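Local coordinates for coat protein (Papaya mosaic virus, PDB 4DOX) that forms the coat of a flexible filamentous plant virus, many copies of it probably assembling around the viral RNA, at residues C67-S73 against L103-C107; Y132-F138 against E166-N171; A60-V64 against F106-F110. All coordinates share one frame; numbering follows the deposited sequence.

Contact 1. Residues C67-S73 against L103-C107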
ATOM      1  N   CYS A  67      -1.456   2.606   9.319  1.00 25.92           N
ATOM      2  CA  CYS A  67      -0.076   2.866   8.852  1.00 26.71           C
ATOM      3  C   CYS A  67       0.137   4.286   8.370  1.00 27.62           C
ATOM      4  O   CYS A  67       1.248   4.840   8.530  1.00 28.65           O
ATOM      5  CB  CYS A  67       0.339   1.865   7.791  1.00 25.48           C
ATOM      6  SG  CYS A  67       0.543   0.233   8.563  1.00 29.06           S
ATOM      7  N   TYR A  68      -0.935   4.884   7.831  1.00 27.30           N
ATOM      8  CA  TYR A  68      -0.955   6.307   7.493  1.00 27.95           C
ATOM      9  C   TYR A  68      -0.544   7.187   8.683  1.00 29.18           C
ATOM     10  O   TYR A  68       0.179   8.182   8.478  1.00 30.05           O
ATOM     11  CB  TYR A  68      -2.326   6.712   6.957  1.00 27.95           C
ATOM     12  CG  TYR A  68      -2.445   8.141   6.470  1.00 28.16           C
ATOM     13  CD1 TYR A  68      -2.237   8.450   5.120  1.00 28.94           C
ATOM     14  CD2 TYR A  68      -2.807   9.168   7.346  1.00 27.39           C
ATOM     15  CE1 TYR A  68      -2.376   9.760   4.641  1.00 31.71           C
ATOM     16  CE2 TYR A  68      -2.949  10.476   6.906  1.00 30.50           C
ATOM     17  CZ  TYR A  68      -2.738  10.800   5.545  1.00 34.43           C
ATOM     18  OH  TYR A  68      -2.864  12.138   5.085  1.00 32.97           O
ATOM     19  N   ASP A  69      -0.967   6.817   9.911  1.00 28.99           N
ATOM     20  CA  ASP A  69      -0.581   7.580  11.140  1.00 29.83           C
ATOM     21  C   ASP A  69       0.738   7.065  11.739  1.00 30.18           C
ATOM     22  O   ASP A  69       1.635   7.839  12.087  1.00 30.18           O
ATOM     23  CB  ASP A  69      -1.720   7.638  12.188  1.00 28.37           C
ATOM     24  CG  ASP A  69      -2.995   8.344  11.646  1.00 31.42           C
ATOM     25  OD1 ASP A  69      -2.878   9.518  11.199  1.00 32.49           O
ATOM     26  OD2 ASP A  69      -4.121   7.727  11.633  1.00 29.87           O
ATOM     27  N   ASN A  70       0.864   5.744  11.800  1.00 30.52           N
ATOM     28  CA  ASN A  70       1.885   5.114  12.642  1.00 31.16           C
ATOM     29  C   ASN A  70       3.148   4.584  11.946  1.00 31.66           C
ATOM     30  O   ASN A  70       4.091   4.243  12.618  1.00 32.02           O
ATOM     31  CB  ASN A  70       1.236   4.025  13.487  1.00 31.22           C
ATOM     32  CG  ASN A  70       0.142   4.577  14.420  1.00 31.58           C
ATOM     33  OD1 ASN A  70       0.437   5.256  15.405  1.00 33.35           O
ATOM     34  ND2 ASN A  70      -1.119   4.283  14.106  1.00 30.45           N
ATOM     35  N   GLY A  71       3.186   4.544  10.611  1.00 31.71           N
ATOM     36  CA  GLY A  71       4.301   3.909   9.923  1.00 32.15           C
ATOM     37  C   GLY A  71       3.935   2.525   9.421  1.00 31.92           C
ATOM     38  O   GLY A  71       2.994   1.912   9.907  1.00 31.95           O
ATOM     39  N   SER A  72       4.661   2.046   8.418  1.00 32.41           N
ATOM     40  CA  SER A  72       4.364   0.765   7.747  1.00 31.29           C
ATOM     41  C   SER A  72       5.647  -0.074   7.711  1.00 32.78           C
ATOM     42  O   SER A  72       5.783  -1.008   6.939  1.00 32.05           O
ATOM     43  CB  SER A  72       3.810   1.012   6.324  1.00 30.03           C
ATOM     44  OG  SER A  72       4.774   1.643   5.501  1.00 25.06           O
ATOM     45  N   SER A  73       6.571   0.283   8.581  1.00 35.47           N
ATOM     46  CA  SER A  73       7.857  -0.369   8.696  1.00 39.00           C
ATOM     47  C   SER A  73       7.719  -1.772   9.238  1.00 40.45           C
ATOM     48  O   SER A  73       6.744  -2.091   9.908  1.00 40.97           O
ATOM     49  CB  SER A  73       8.740   0.469   9.601  1.00 40.22           C
ATOM     50  OG  SER A  73       9.644  -0.376  10.228  1.00 44.58           O
ATOM     51  N   LEU A 103       4.759  -4.968   4.872  1.00 27.40           N
ATOM     52  CA  LEU A 103       3.618  -4.154   5.232  1.00 26.03           C
ATOM     53  C   LEU A 103       3.694  -2.843   4.415  1.00 26.16           C
ATOM     54  O   LEU A 103       2.664  -2.257   4.002  1.00 25.30           O
ATOM     55  CB  LEU A 103       3.676  -3.921   6.738  1.00 25.86           C
ATOM     56  CG  LEU A 103       2.679  -3.039   7.472  1.00 26.01           C
ATOM     57  CD1 LEU A 103       1.205  -3.464   7.207  1.00 25.45           C
ATOM     58  CD2 LEU A 103       3.014  -3.081   8.938  1.00 24.91           C
ATOM     59  N   ARG A 104       4.930  -2.428   4.128  1.00 26.60           N
ATOM     60  CA  ARG A 104       5.171  -1.173   3.436  1.00 26.52           C
ATOM     61  C   ARG A 104       4.674  -1.238   2.006  1.00 25.81           C
ATOM     62  O   ARG A 104       4.026  -0.302   1.541  1.00 25.72           O
ATOM     63  CB  ARG A 104       6.651  -0.808   3.489  1.00 27.50           C
ATOM     64  CG  ARG A 104       7.108   0.251   2.475  1.00 27.72           C
ATOM     65  CD  ARG A 104       7.077   1.667   2.918  1.00 26.79           C
ATOM     66  NE  ARG A 104       7.276   1.875   4.354  1.00 33.23           N
ATOM     67  CZ  ARG A 104       8.419   2.235   4.962  1.00 33.90           C
ATOM     68  NH1 ARG A 104       9.526   2.396   4.278  1.00 35.95           N
ATOM     69  NH2 ARG A 104       8.451   2.422   6.276  1.00 31.06           N
ATOM     70  N   LYS A 105       4.970  -2.345   1.326  1.00 25.13           N
ATOM     71  CA  LYS A 105       4.571  -2.507  -0.065  1.00 24.42           C
ATOM     72  C   LYS A 105       3.083  -2.622  -0.155  1.00 23.64           C
ATOM     73  O   LYS A 105       2.502  -2.076  -1.088  1.00 25.24           O
ATOM     74  CB  LYS A 105       5.253  -3.714  -0.740  1.00 24.57           C
ATOM     75  CG  LYS A 105       6.618  -3.377  -1.203  1.00 27.91           C
ATOM     76  CD  LYS A 105       7.442  -4.609  -1.459  1.00 34.40           C
ATOM     77  CE  LYS A 105       8.923  -4.238  -1.660  1.00 35.38           C
ATOM     78  NZ  LYS A 105       9.625  -5.411  -2.252  1.00 38.27           N
ATOM     79  N   PHE A 106       2.465  -3.338   0.784  1.00 22.73           N
ATOM     80  CA  PHE A 106       1.023  -3.481   0.818  1.00 22.19           C
ATOM     81  C   PHE A 106       0.328  -2.113   0.993  1.00 22.85           C
ATOM     82  O   PHE A 106      -0.647  -1.811   0.314  1.00 22.52           O
ATOM     83  CB  PHE A 106       0.638  -4.379   1.993  1.00 22.71           C
ATOM     84  CG  PHE A 106      -0.854  -4.709   2.072  1.00 20.74           C
ATOM     85  CD1 PHE A 106      -1.686  -4.066   2.994  1.00 18.89           C
ATOM     86  CD2 PHE A 106      -1.420  -5.668   1.236  1.00 20.77           C
ATOM     87  CE1 PHE A 106      -3.051  -4.363   3.071  1.00 18.10           C
ATOM     88  CE2 PHE A 106      -2.813  -5.988   1.325  1.00 21.34           C
ATOM     89  CZ  PHE A 106      -3.618  -5.330   2.249  1.00 18.28           C
ATOM     90  N   CYS A 107       0.810  -1.289   1.929  1.00 23.30           N
ATOM     91  CA  CYS A 107       0.210   0.041   2.126  1.00 23.63           C
ATOM     92  C   CYS A 107       0.391   0.889   0.871  1.00 23.67           C
ATOM     93  O   CYS A 107      -0.518   1.614   0.500  1.00 23.82           O
ATOM     94  CB  CYS A 107       0.779   0.741   3.366  1.00 23.63           C
ATOM     95  SG  CYS A 107       0.355  -0.194   4.901  1.00 27.31           S
TER
HETATM   96  O   HOH W   1       7.153  -3.059   5.736  1.00 15.95           O

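Contact 2. Residues Y132-F138 against E166-N171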
ATOM      1  N   TYR A 132       7.914  17.891   9.419  1.00 58.33           N
ATOM      2  CA  TYR A 132       7.190  18.530   8.300  1.00 57.85           C
ATOM      3  C   TYR A 132       6.636  19.896   8.551  1.00 59.23           C
ATOM      4  O   TYR A 132       6.145  20.179   9.635  1.00 59.13           O
ATOM      5  CB  TYR A 132       6.077  17.632   7.756  1.00 55.52           C
ATOM      6  CG  TYR A 132       6.523  16.436   6.939  1.00 52.94           C
ATOM      7  CD1 TYR A 132       6.180  16.318   5.599  1.00 52.46           C
ATOM      8  CD2 TYR A 132       7.241  15.394   7.522  1.00 52.06           C
ATOM      9  CE1 TYR A 132       6.574  15.181   4.834  1.00 51.30           C
ATOM     10  CE2 TYR A 132       7.628  14.260   6.790  1.00 50.12           C
ATOM     11  CZ  TYR A 132       7.302  14.156   5.453  1.00 51.45           C
ATOM     12  OH  TYR A 132       7.720  13.039   4.748  1.00 50.55           O
ATOM     13  N   LYS A 133       6.708  20.735   7.529  1.00 61.05           N
ATOM     14  CA  LYS A 133       6.090  22.055   7.570  1.00 63.78           C
ATOM     15  C   LYS A 133       4.615  21.833   7.454  1.00 61.64           C
ATOM     16  O   LYS A 133       4.201  20.874   6.874  1.00 59.69           O
ATOM     17  CB  LYS A 133       6.565  22.956   6.416  1.00 66.35           C
ATOM     18  CG  LYS A 133       7.892  23.683   6.648  1.00 71.95           C
ATOM     19  CD  LYS A 133       8.739  23.827   5.335  1.00 78.74           C
ATOM     20  CE  LYS A 133       8.543  25.170   4.579  1.00 82.32           C
ATOM     21  NZ  LYS A 133       8.832  25.063   3.106  1.00 82.99           N
ATOM     22  N   PRO A 134       3.811  22.731   7.994  1.00 62.31           N
ATOM     23  CA  PRO A 134       2.366  22.548   7.948  1.00 60.90           C
ATOM     24  C   PRO A 134       1.854  22.455   6.525  1.00 60.20           C
ATOM     25  O   PRO A 134       0.851  21.800   6.286  1.00 59.60           O
ATOM     26  CB  PRO A 134       1.839  23.800   8.643  1.00 62.58           C
ATOM     27  CG  PRO A 134       2.918  24.199   9.544  1.00 63.79           C
ATOM     28  CD  PRO A 134       4.210  23.769   8.960  1.00 63.97           C
ATOM     29  N   SER A 135       2.511  23.121   5.591  1.00 60.18           N
ATOM     30  CA  SER A 135       2.124  23.038   4.196  1.00 59.13           C
ATOM     31  C   SER A 135       2.530  21.725   3.478  1.00 56.31           C
ATOM     32  O   SER A 135       2.076  21.475   2.395  1.00 56.36           O
ATOM     33  CB  SER A 135       2.635  24.264   3.458  1.00 61.52           C
ATOM     34  OG  SER A 135       3.731  24.807   4.154  1.00 64.24           O
ATOM     35  N   ALA A 136       3.400  20.905   4.057  1.00 53.68           N
ATOM     36  CA  ALA A 136       3.763  19.621   3.448  1.00 50.34           C
ATOM     37  C   ALA A 136       3.169  18.452   4.228  1.00 47.79           C
ATOM     38  O   ALA A 136       3.465  17.313   3.979  1.00 46.44           O
ATOM     39  CB  ALA A 136       5.267  19.482   3.320  1.00 50.49           C
ATOM     40  N   LYS A 137       2.293  18.782   5.157  1.00 46.98           N
ATOM     41  CA  LYS A 137       1.695  17.898   6.128  1.00 44.43           C
ATOM     42  C   LYS A 137       1.162  16.570   5.610  1.00 42.65           C
ATOM     43  O   LYS A 137       1.319  15.536   6.246  1.00 41.07           O
ATOM     44  CB  LYS A 137       0.441  18.588   6.516  1.00 44.76           C
ATOM     45  CG  LYS A 137       0.380  19.138   7.795  1.00 46.20           C
ATOM     46  CD  LYS A 137      -1.008  18.909   8.227  1.00 46.08           C
ATOM     47  CE  LYS A 137      -1.937  19.986   7.873  1.00 49.65           C
ATOM     48  NZ  LYS A 137      -1.575  21.126   8.690  1.00 56.71           N
ATOM     49  N   PHE A 138       0.468  16.647   4.475  1.00 41.48           N
ATOM     50  CA  PHE A 138      -0.282  15.553   3.896  1.00 38.69           C
ATOM     51  C   PHE A 138       0.623  14.603   3.153  1.00 37.11           C
ATOM     52  O   PHE A 138       0.176  13.618   2.614  1.00 34.88           O
ATOM     53  CB  PHE A 138      -1.429  16.094   3.048  1.00 39.10           C
ATOM     54  CG  PHE A 138      -2.529  16.650   3.868  1.00 40.13           C
ATOM     55  CD1 PHE A 138      -2.750  18.027   3.964  1.00 41.25           C
ATOM     56  CD2 PHE A 138      -3.312  15.794   4.624  1.00 38.17           C
ATOM     57  CE1 PHE A 138      -3.763  18.522   4.780  1.00 41.01           C
ATOM     58  CE2 PHE A 138      -4.311  16.279   5.437  1.00 38.52           C
ATOM     59  CZ  PHE A 138      -4.544  17.646   5.510  1.00 39.59           C
ATOM     60  N   GLU A 166       5.730  20.932  -3.420  1.00 56.84           N
ATOM     61  CA  GLU A 166       6.204  21.034  -2.044  1.00 56.76           C
ATOM     62  C   GLU A 166       6.006  19.722  -1.272  1.00 54.16           C
ATOM     63  O   GLU A 166       6.913  19.245  -0.592  1.00 53.77           O
ATOM     64  CB  GLU A 166       5.560  22.201  -1.292  1.00 58.07           C
ATOM     65  CG  GLU A 166       6.125  22.343   0.104  1.00 60.62           C
ATOM     66  CD  GLU A 166       5.379  23.325   0.984  1.00 65.83           C
ATOM     67  OE1 GLU A 166       4.324  23.828   0.539  1.00 69.10           O
ATOM     68  OE2 GLU A 166       5.849  23.598   2.123  1.00 65.83           O
ATOM     69  N   GLU A 167       4.815  19.145  -1.371  1.00 52.72           N
ATOM     70  CA  GLU A 167       4.557  17.817  -0.810  1.00 49.92           C
ATOM     71  C   GLU A 167       5.502  16.754  -1.365  1.00 49.56           C
ATOM     72  O   GLU A 167       6.088  16.007  -0.574  1.00 48.61           O
ATOM     73  CB  GLU A 167       3.089  17.414  -0.950  1.00 47.91           C
ATOM     74  CG  GLU A 167       2.186  18.181   0.002  1.00 47.17           C
ATOM     75  CD  GLU A 167       0.720  18.146  -0.397  1.00 46.34           C
ATOM     76  OE1 GLU A 167       0.408  17.875  -1.576  1.00 46.44           O
ATOM     77  OE2 GLU A 167      -0.135  18.415   0.461  1.00 44.99           O
ATOM     78  N   ARG A 168       5.675  16.690  -2.693  1.00 50.55           N
ATOM     79  CA  ARG A 168       6.569  15.676  -3.308  1.00 51.26           C
ATOM     80  C   ARG A 168       7.971  15.829  -2.743  1.00 53.33           C
ATOM     81  O   ARG A 168       8.563  14.857  -2.286  1.00 52.76           O
ATOM     82  CB  ARG A 168       6.588  15.722  -4.856  1.00 51.50           C
ATOM     83  CG  ARG A 168       5.257  15.261  -5.516  1.00 51.68           C
ATOM     84  CD  ARG A 168       5.307  14.944  -7.041  1.00 51.08           C
ATOM     85  NE  ARG A 168       4.984  16.148  -7.793  1.00 54.40           N
ATOM     86  CZ  ARG A 168       3.795  16.458  -8.298  1.00 54.63           C
ATOM     87  NH1 ARG A 168       2.762  15.622  -8.192  1.00 52.91           N
ATOM     88  NH2 ARG A 168       3.652  17.614  -8.938  1.00 55.64           N
ATOM     89  N   ILE A 169       8.466  17.068  -2.733  1.00 56.47           N
ATOM     90  CA  ILE A 169       9.808  17.368  -2.254  1.00 59.07           C
ATOM     91  C   ILE A 169       9.934  17.045  -0.788  1.00 59.11           C
ATOM     92  O   ILE A 169      10.936  16.461  -0.376  1.00 60.22           O
ATOM     93  CB  ILE A 169      10.238  18.845  -2.564  1.00 61.71           C
ATOM     94  CG1 ILE A 169      10.911  18.888  -3.925  1.00 63.01           C
ATOM     95  CG2 ILE A 169      11.217  19.433  -1.508  1.00 62.90           C
ATOM     96  CD1 ILE A 169      10.659  20.172  -4.686  1.00 67.85           C
ATOM     97  N   ALA A 170       8.926  17.404   0.003  1.00 58.99           N
ATOM     98  CA  ALA A 170       9.044  17.253   1.449  1.00 58.90           C
ATOM     99  C   ALA A 170       9.212  15.795   1.824  1.00 57.57           C
ATOM    100  O   ALA A 170       9.862  15.509   2.826  1.00 58.62           O
ATOM    101  CB  ALA A 170       7.862  17.880   2.189  1.00 58.48           C
ATOM    102  N   ASN A 171       8.654  14.884   1.020  1.00 43.33           N
ATOM    103  CA  ASN A 171       8.633  13.474   1.379  1.00 43.02           C
ATOM    104  C   ASN A 171       9.879  12.781   0.875  1.00 44.44           C
ATOM    105  O   ASN A 171      10.390  11.877   1.527  1.00 44.08           O
ATOM    106  CB  ASN A 171       7.356  12.786   0.859  1.00 41.67           C
ATOM    107  CG  ASN A 171       7.272  11.266   1.235  1.00 39.11           C
ATOM    108  OD1 ASN A 171       6.863  10.895   2.348  1.00 35.10           O
ATOM    109  ND2 ASN A 171       7.624  10.403   0.281  1.00 35.65           N
TER
HETATM  110  O   HOH W   2       0.270  18.977   2.971  1.00 30.79           O

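Contact 3. Residues A60-V64 against F106-F110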
ATOM      1  N   ALA A  60      -8.900  -4.211   4.497  1.00 27.47           N
ATOM      2  CA  ALA A  60      -7.494  -3.905   4.298  1.00 27.21           C
ATOM      3  C   ALA A  60      -7.257  -2.444   4.566  1.00 27.49           C
ATOM      4  O   ALA A  60      -6.280  -2.089   5.229  1.00 28.16           O
ATOM      5  CB  ALA A  60      -7.061  -4.232   2.899  1.00 26.67           C
ATOM      6  N   LEU A  61      -8.139  -1.578   4.062  1.00 28.21           N
ATOM      7  CA  LEU A  61      -7.934  -0.112   4.246  1.00 28.31           C
ATOM      8  C   LEU A  61      -7.847   0.333   5.700  1.00 28.28           C
ATOM      9  O   LEU A  61      -7.327   1.409   5.997  1.00 28.24           O
ATOM     10  CB  LEU A  61      -9.030   0.705   3.582  1.00 28.89           C
ATOM     11  CG  LEU A  61      -8.804   1.363   2.225  1.00 28.56           C
ATOM     12  CD1 LEU A  61      -7.375   1.503   1.883  1.00 26.67           C
ATOM     13  CD2 LEU A  61      -9.496   0.525   1.222  1.00 29.04           C
ATOM     14  N   GLU A  62      -8.389  -0.486   6.594  1.00 28.34           N
ATOM     15  CA  GLU A  62      -8.313  -0.191   8.009  1.00 28.84           C
ATOM     16  C   GLU A  62      -6.884  -0.291   8.502  1.00 27.47           C
ATOM     17  O   GLU A  62      -6.456   0.516   9.324  1.00 27.34           O
ATOM     18  CB  GLU A  62      -9.203  -1.126   8.796  1.00 30.01           C
ATOM     19  CG  GLU A  62     -10.673  -0.890   8.544  1.00 34.35           C
ATOM     20  CD  GLU A  62     -11.525  -1.921   9.232  1.00 38.17           C
ATOM     21  OE1 GLU A  62     -11.212  -2.297  10.381  1.00 37.42           O
ATOM     22  OE2 GLU A  62     -12.517  -2.354   8.612  1.00 42.97           O
ATOM     23  N   LEU A  63      -6.145  -1.266   7.973  1.00 26.23           N
ATOM     24  CA  LEU A  63      -4.741  -1.425   8.317  1.00 24.94           C
ATOM     25  C   LEU A  63      -3.953  -0.304   7.658  1.00 24.76           C
ATOM     26  O   LEU A  63      -3.062   0.305   8.295  1.00 25.73           O
ATOM     27  CB  LEU A  63      -4.215  -2.796   7.895  1.00 24.22           C
ATOM     28  CG  LEU A  63      -2.710  -3.074   7.973  1.00 22.17           C
ATOM     29  CD1 LEU A  63      -2.198  -3.029   9.379  1.00 18.68           C
ATOM     30  CD2 LEU A  63      -2.481  -4.422   7.427  1.00 22.30           C
ATOM     31  N   VAL A  64      -4.308  -0.005   6.406  1.00 23.62           N
ATOM     32  CA  VAL A  64      -3.681   1.114   5.687  1.00 22.94           C
ATOM     33  C   VAL A  64      -3.813   2.438   6.429  1.00 23.31           C
ATOM     34  O   VAL A  64      -2.837   3.193   6.551  1.00 23.85           O
ATOM     35  CB  VAL A  64      -4.220   1.252   4.253  1.00 22.83           C
ATOM     36  CG1 VAL A  64      -3.453   2.318   3.522  1.00 21.57           C
ATOM     37  CG2 VAL A  64      -4.140  -0.116   3.541  1.00 20.06           C
ATOM     38  N   PHE A 106       2.465  -3.338   0.784  1.00 22.73           N
ATOM     39  CA  PHE A 106       1.023  -3.481   0.818  1.00 22.19           C
ATOM     40  C   PHE A 106       0.328  -2.113   0.993  1.00 22.85           C
ATOM     41  O   PHE A 106      -0.647  -1.811   0.314  1.00 22.52           O
ATOM     42  CB  PHE A 106       0.638  -4.379   1.993  1.00 22.71           C
ATOM     43  CG  PHE A 106      -0.854  -4.709   2.072  1.00 20.74           C
ATOM     44  CD1 PHE A 106      -1.686  -4.066   2.994  1.00 18.89           C
ATOM     45  CD2 PHE A 106      -1.420  -5.668   1.236  1.00 20.77           C
ATOM     46  CE1 PHE A 106      -3.051  -4.363   3.071  1.00 18.10           C
ATOM     47  CE2 PHE A 106      -2.813  -5.988   1.325  1.00 21.34           C
ATOM     48  CZ  PHE A 106      -3.618  -5.330   2.249  1.00 18.28           C
ATOM     49  N   CYS A 107       0.810  -1.289   1.929  1.00 23.30           N
ATOM     50  CA  CYS A 107       0.210   0.041   2.126  1.00 23.63           C
ATOM     51  C   CYS A 107       0.391   0.889   0.871  1.00 23.67           C
ATOM     52  O   CYS A 107      -0.518   1.614   0.500  1.00 23.82           O
ATOM     53  CB  CYS A 107       0.779   0.741   3.366  1.00 23.63           C
ATOM     54  SG  CYS A 107       0.355  -0.194   4.901  1.00 27.31           S
ATOM     55  N   ARG A 108       1.541   0.741   0.200  1.00 23.37           N
ATOM     56  CA  ARG A 108       1.875   1.536  -0.946  1.00 23.31           C
ATOM     57  C   ARG A 108       0.867   1.268  -2.040  1.00 24.06           C
ATOM     58  O   ARG A 108       0.520   2.182  -2.786  1.00 23.95           O
ATOM     59  CB  ARG A 108       3.262   1.185  -1.432  1.00 23.56           C
ATOM     60  CG  ARG A 108       3.823   2.233  -2.338  1.00 23.83           C
ATOM     61  CD  ARG A 108       5.197   1.905  -2.757  1.00 24.33           C
ATOM     62  NE  ARG A 108       6.185   2.378  -1.800  1.00 26.00           N
ATOM     63  CZ  ARG A 108       7.080   1.605  -1.202  1.00 23.24           C
ATOM     64  NH1 ARG A 108       7.106   0.310  -1.472  1.00 21.55           N
ATOM     65  NH2 ARG A 108       7.933   2.132  -0.329  1.00 21.68           N
ATOM     66  N   TYR A 109       0.386   0.018  -2.105  1.00 24.23           N
ATOM     67  CA  TYR A 109      -0.559  -0.432  -3.127  1.00 24.66           C
ATOM     68  C   TYR A 109      -1.922   0.267  -3.007  1.00 25.44           C
ATOM     69  O   TYR A 109      -2.714   0.287  -3.996  1.00 26.29           O
ATOM     70  CB  TYR A 109      -0.747  -1.965  -3.053  1.00 23.74           C
ATOM     71  CG  TYR A 109      -1.762  -2.507  -4.048  1.00 25.16           C
ATOM     72  CD1 TYR A 109      -1.531  -2.444  -5.456  1.00 27.40           C
ATOM     73  CD2 TYR A 109      -2.941  -3.098  -3.606  1.00 26.11           C
ATOM     74  CE1 TYR A 109      -2.464  -2.964  -6.405  1.00 26.61           C
ATOM     75  CE2 TYR A 109      -3.897  -3.620  -4.540  1.00 28.15           C
ATOM     76  CZ  TYR A 109      -3.645  -3.541  -5.939  1.00 28.88           C
ATOM     77  OH  TYR A 109      -4.584  -4.030  -6.822  1.00 27.62           O
ATOM     78  N   PHE A 110      -2.195   0.793  -1.795  1.00 24.34           N
ATOM     79  CA  PHE A 110      -3.443   1.460  -1.478  1.00 24.33           C
ATOM     80  C   PHE A 110      -3.231   2.941  -1.212  1.00 25.06           C
ATOM     81  O   PHE A 110      -4.158   3.642  -0.843  1.00 24.90           O
ATOM     82  CB  PHE A 110      -4.070   0.830  -0.237  1.00 24.72           C
ATOM     83  CG  PHE A 110      -4.494  -0.606  -0.436  1.00 23.79           C
ATOM     84  CD1 PHE A 110      -3.672  -1.656  -0.019  1.00 20.19           C
ATOM     85  CD2 PHE A 110      -5.716  -0.903  -1.055  1.00 22.72           C
ATOM     86  CE1 PHE A 110      -4.056  -3.003  -0.238  1.00 23.21           C
ATOM     87  CE2 PHE A 110      -6.114  -2.255  -1.259  1.00 23.63           C
ATOM     88  CZ  PHE A 110      -5.285  -3.306  -0.838  1.00 20.26           C
TER

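Contact 1. Residues C67-S73 against L103-C107
Arg-104 and Ser-72 carry the direct polar link of this contact. Arg-104 NE donates to Ser-72 OG over 2.8 Å in a nearly straight bond. The hydroxyl oxygen lies only 4° out of the guanidinium plane, so the serine meets the group at its edge. The arginine chain starts out with CG anti to the backbone N (chi1 163°) and then bends at chi2 and chi3, which folds the guanidinium over towards the serine. Asp-142 engages both residues: one carboxylate oxygen bonds Ser-72 OG and the other forms a salt bridge with Arg-104 NH2, so serine, arginine and carboxylate brace one another.

A water makes a second polar connection, this time between backbones. The water donates to Ser-72 O at 2.7 Å and accepts from Arg-104 N at 2.8 Å, thereby satisfying an amide of the first turn of helix 103-108.

The contact joins the C-terminal end of helix 56-70 to the start of helix 103-108 in this all-helical coat protein. Gly-71, the first residue beyond the former helix, has positive phi; its amide still closes the last turn on Cys-67 O, and the chain then swings so that Ser-72 points at the second helix.

Apolar contacts accompany the polar ones, centred on Cys-107 and Leu-103. Cys-107 SG rests 3.5 Å from Cys-67 CB and 3.9 Å from Ser-72 CB, while the two sulfurs, Cys-67 SG and Cys-107 SG, stand 3.7 Å apart without a disulfide. Leu-103 comes alongside, its CD1 branch 4.0 Å from Cys-67 SG and its CD2 branch near the carbonyl oxygens of Ser-72 and Ser-73. Phe-143 packs on both Ser-72 and Cys-107.

Contact 2. Residues Y132-F138 against E166-N171
The loop between helices 111-118 and 165-172 folds back here onto the last helix of the modelled chain, with Ala-136 lying over Ala-170 and Glu-167. The methyl groups of Ala-136 and Ala-170 meet directly, side chains small enough to let loop and helix approach closely. On one flank the Tyr-132 ring slants across the helix at Ala-170, its CE1 4.0 Å from Ala-170 CB, and its hydroxyl end reaches Asn-171, where OH comes within 3.5 Å of Asn-171 CA.

Glu-166 reaches across from the helix with CG anti to the backbone N (chi1 -176°) and an extended chain. Ser-135 OG donates to its OE2 over 3.2 Å, on the syn side and 19° out of the carboxylate plane. Lys-133 NZ approaches the same oxygen at 3.5 Å, a salt bridge whose hydrogen bond is weak.

Glu-167 acts through a water, which donates to its OE2 at 2.6 Å and accepts from Phe-138 N at 2.8 Å; a weaker bond from this water goes to Ser-135 O. The other carboxylate oxygen, OE1, is held by Thr-164 N and by a salt bridge to Arg-161.

Neighbouring acids thus do different work: Glu-166 makes a loose, peripheral charge pair, whereas buried Glu-167, with partners on both oxygens, is probably kept ionised by Arg-161.

Contact 3. Residues A60-V64 against F106-F110
Ala-60 O takes two backbone amides of its own helix, Val-64 N at 3.1 Å and, more weakly, Leu-63 N at 2.9 Å, and this turn presents the side chains of Ala-60, Leu-63 and Val-64 to the segment 106-110. Across the contact the side chains meet through apolar groups, and Val-64 CG1 also approaches Cys-107 O. Phe-106 sends its ring towards helix 56-70 with CG anti to the backbone N (chi1 -175°), and its far end meets alanine: Ala-60 CB sits at the ring edge, 3.7 Å from Phe-106 CZ. Leu-63 CD2 touches the same ring more distantly.

Phe-110 fills the other flank. Val-64 crosses it at about a right angle, with CG2 3.9 Å from Phe-110 CB and equally near CD1. Leu-61 comes in from the preceding part of the turn, its CD1 4.0 Å from Phe-110 CB, so both branched side chains press on Phe-110 CB from the side of helix 56-70. The two phenylalanine rings also meet each other, their planes about 60° apart: Phe-110 CE1 lies 3.4 Å above one face of Phe-106, offset toward the rim.

Helix 56-70 and segment 106-110 are thereby joined near the centre of the chain. Helix 89-98 adds Val-96 against Phe-106 and Leu-63, helix 36-48 brings Val-42 to Phe-106, and helix 111-118 supplies Ile-113 to Leu-61 and Ile-114 to Val-64.

Overall arrangement
From the N terminus, helix 56-70 supplies the first segments of contacts 3 and 1 in turn. The chain then runs through helix 89-98 and returns along helix 103-108, meeting the end of helix 56-70 in contact 1 and its earlier turns in contact 3. Contact 1 opens later than contact 3, and both close on the same stretch, sharing Phe-106 and Cys-107 and touching through Leu-103 and Leu-63. Contact 2 follows in series, closing a largely non-helical loop onto helix 165-172. The centres of contacts 1 and 2 lie about 18 Å apart, yet Tyr-68 OH packs against Phe-138 CD2, so the end of helix 56-70 touches the loop that packs on helix 165-172.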